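PDB 5BUD: decapping nuclease RAI1, which hydrolyses NAD caps from the 5' ends of RNAs with the help of divalent metal ions and binds and stimulates the exoribonuclease RAT1. Local coordinates for residues Glu368-Glu371 against Lys372-Gly376. Residues are numbered along the deposited sequence; the frame is centred on the assembly and turned at random.
Sequences ETNE and KLRNG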
ATOM      1  N   GLU A 368      15.965 -17.907  17.301  1.00 37.82           N
ATOM      2  CA  GLU A 368      15.615 -18.686  16.102  1.00 40.20           C
ATOM      3  C   GLU A 368      14.889 -17.810  15.051  1.00 38.91           C
ATOM      4  O   GLU A 368      15.050 -17.984  13.838  1.00 34.46           O
ATOM      5  CB  GLU A 368      14.723 -19.885  16.479  1.00 44.30           C
ATOM      6  CG  GLU A 368      15.402 -20.992  17.294  1.00 50.47           C
ATOM      7  CD  GLU A 368      15.775 -20.615  18.733  1.00 56.03           C
ATOM      8  OE1 GLU A 368      15.200 -19.652  19.316  1.00 55.57           O
ATOM      9  OE2 GLU A 368      16.668 -21.303  19.292  1.00 58.33           O
ATOM     10  N   THR A 369      14.081 -16.876  15.540  1.00 36.21           N
ATOM     11  CA  THR A 369      13.344 -15.932  14.685  1.00 35.49           C
ATOM     12  C   THR A 369      14.310 -14.931  14.065  1.00 32.71           C
ATOM     13  O   THR A 369      14.261 -14.686  12.862  1.00 31.11           O
ATOM     14  CB  THR A 369      12.256 -15.215  15.509  1.00 35.99           C
ATOM     15  OG1 THR A 369      11.330 -16.199  15.992  1.00 34.71           O
ATOM     16  CG2 THR A 369      11.522 -14.194  14.669  1.00 36.84           C
ATOM     17  N   ASN A 370      15.222 -14.399  14.879  1.00 33.12           N
ATOM     18  CA  ASN A 370      16.263 -13.511  14.380  1.00 35.89           C
ATOM     19  C   ASN A 370      17.086 -14.163  13.276  1.00 37.62           C
ATOM     20  O   ASN A 370      17.324 -13.550  12.219  1.00 32.63           O
ATOM     21  CB  ASN A 370      17.167 -13.050  15.512  1.00 36.87           C
ATOM     22  CG  ASN A 370      18.361 -12.255  15.018  1.00 38.11           C
ATOM     23  OD1 ASN A 370      18.232 -11.100  14.623  1.00 37.46           O
ATOM     24  ND2 ASN A 370      19.542 -12.874  15.049  1.00 40.29           N
ATOM     25  N   GLU A 371      17.505 -15.410  13.518  1.00 37.56           N
ATOM     26  CA  GLU A 371      18.232 -16.191  12.508  1.00 39.93           C
ATOM     27  C   GLU A 371      17.438 -16.360  11.227  1.00 35.06           C
ATOM     28  O   GLU A 371      17.993 -16.162  10.151  1.00 39.45           O
ATOM     29  CB  GLU A 371      18.666 -17.583  13.021  1.00 44.62           C
ATOM     30  CG  GLU A 371      20.172 -17.735  13.167  1.00 50.90           C
ATOM     31  CD  GLU A 371      20.758 -16.811  14.212  1.00 52.97           C
ATOM     32  OE1 GLU A 371      21.937 -16.433  14.076  1.00 52.71           O
ATOM     33  OE2 GLU A 371      20.039 -16.462  15.172  1.00 62.86           O
ATOM     34  N   LYS A 372      16.168 -16.734  11.317  1.00 32.22           N
ATOM     35  CA  LYS A 372      15.365 -16.864  10.100  1.00 34.64           C
ATOM     36  C   LYS A 372      15.287 -15.538   9.352  1.00 31.32           C
ATOM     37  O   LYS A 372      15.384 -15.505   8.124  1.00 28.05           O
ATOM     38  CB  LYS A 372      13.954 -17.371  10.390  1.00 38.04           C
ATOM     39  CG  LYS A 372      13.901 -18.859  10.688  1.00 42.30           C
ATOM     40  CD  LYS A 372      12.494 -19.309  11.051  1.00 45.92           C
ATOM     41  CE  LYS A 372      12.188 -19.081  12.522  1.00 50.49           C
ATOM     42  NZ  LYS A 372      10.910 -19.751  12.902  1.00 54.95           N
ATOM     43  N   LEU A 373      15.106 -14.453  10.103  1.00 30.28           N
ATOM     44  CA  LEU A 373      14.926 -13.144   9.485  1.00 30.30           C
ATOM     45  C   LEU A 373      16.165 -12.774   8.679  1.00 29.72           C
ATOM     46  O   LEU A 373      16.077 -12.282   7.532  1.00 28.93           O
ATOM     47  CB  LEU A 373      14.606 -12.078  10.543  1.00 28.92           C
ATOM     48  CG  LEU A 373      13.138 -12.113  11.029  1.00 30.69           C
ATOM     49  CD1 LEU A 373      12.927 -11.216  12.229  1.00 29.81           C
ATOM     50  CD2 LEU A 373      12.168 -11.759   9.902  1.00 31.16           C
ATOM     51  N   ARG A 374      17.313 -13.035   9.283  1.00 28.69           N
ATOM     52  CA  ARG A 374      18.592 -12.590   8.736  1.00 29.66           C
ATOM     53  C   ARG A 374      19.156 -13.561   7.704  1.00 29.21           C
ATOM     54  O   ARG A 374      20.060 -13.196   6.990  1.00 30.91           O
ATOM     55  CB  ARG A 374      19.592 -12.367   9.860  1.00 30.84           C
ATOM     56  CG  ARG A 374      19.237 -11.185  10.738  1.00 30.97           C
ATOM     57  CD  ARG A 374      20.257 -10.985  11.847  1.00 31.18           C
ATOM     58  NE  ARG A 374      19.925  -9.802  12.655  1.00 31.85           N
ATOM     59  CZ  ARG A 374      20.167  -8.543  12.297  1.00 28.18           C
ATOM     60  NH1 ARG A 374      20.780  -8.280  11.158  1.00 28.36           N
ATOM     61  NH2 ARG A 374      19.802  -7.540  13.086  1.00 29.83           N
ATOM     62  N   ASN A 375      18.596 -14.768   7.608  1.00 32.04           N
ATOM     63  CA  ASN A 375      19.062 -15.776   6.637  1.00 34.07           C
ATOM     64  C   ASN A 375      17.989 -16.241   5.662  1.00 37.30           C
ATOM     65  O   ASN A 375      17.803 -17.454   5.463  1.00 39.19           O
ATOM     66  CB  ASN A 375      19.654 -16.984   7.382  1.00 34.32           C
ATOM     67  CG  ASN A 375      20.866 -16.613   8.191  1.00 34.78           C
ATOM     68  OD1 ASN A 375      20.781 -16.402   9.401  1.00 36.06           O
ATOM     69  ND2 ASN A 375      22.000 -16.478   7.516  1.00 37.66           N
ATOM     70  N   GLY A 376      17.270 -15.298   5.044  1.00 33.45           N
ATOM     71  CA  GLY A 376      16.326 -15.663   4.001  1.00 33.87           C
ATOM     72  C   GLY A 376      14.937 -15.076   4.114  1.00 34.37           C
ATOM     73  O   GLY A 376      14.346 -14.727   3.106  1.00 32.84           O
TER
HETATM   74  O   HOH W   1      10.075 -17.700  14.454  1.00 66.59           O
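N370 OD1 takes the N-H of R374 NE at 2.9 Å, one helical turn on, from near the guanidinium plane. The amide and guanidinium planes stand 56° apart, and the arginine chain runs extended from CG to NE, which carries NE across to the asparagine carbonyl oxygen. S348 OG also bonds OD1, while R374 NH2 reaches the carbonyls of K347 and P127, so buried N370 and the partly exposed arginine are tied into the neighbouring chain segments by further bonds. Beside them, T369 turns CG2 anti to its backbone N and 4.1 Å from L373 CD1; both side chains point the same way and touch Y124 of strand 121-128. The exposed side, with E368, E371 and K372, is looser. K372 bends at chi3 (-84°) and lays CE 3.3 Å from E368 O; its NZ donates to a water at 2.7 Å that also meets T369 OG1, which has a weak bond to D366 OD1. E371 is held to the next turn mainly through its backbone, E371 O taking a weak bond from N375 N. A wider pi-type turn at 373-376 belongs to this amphipathic surface helix, 367-377, packed against strand 121-128 of the RAI1 nuclease fold, away from the manganese ions.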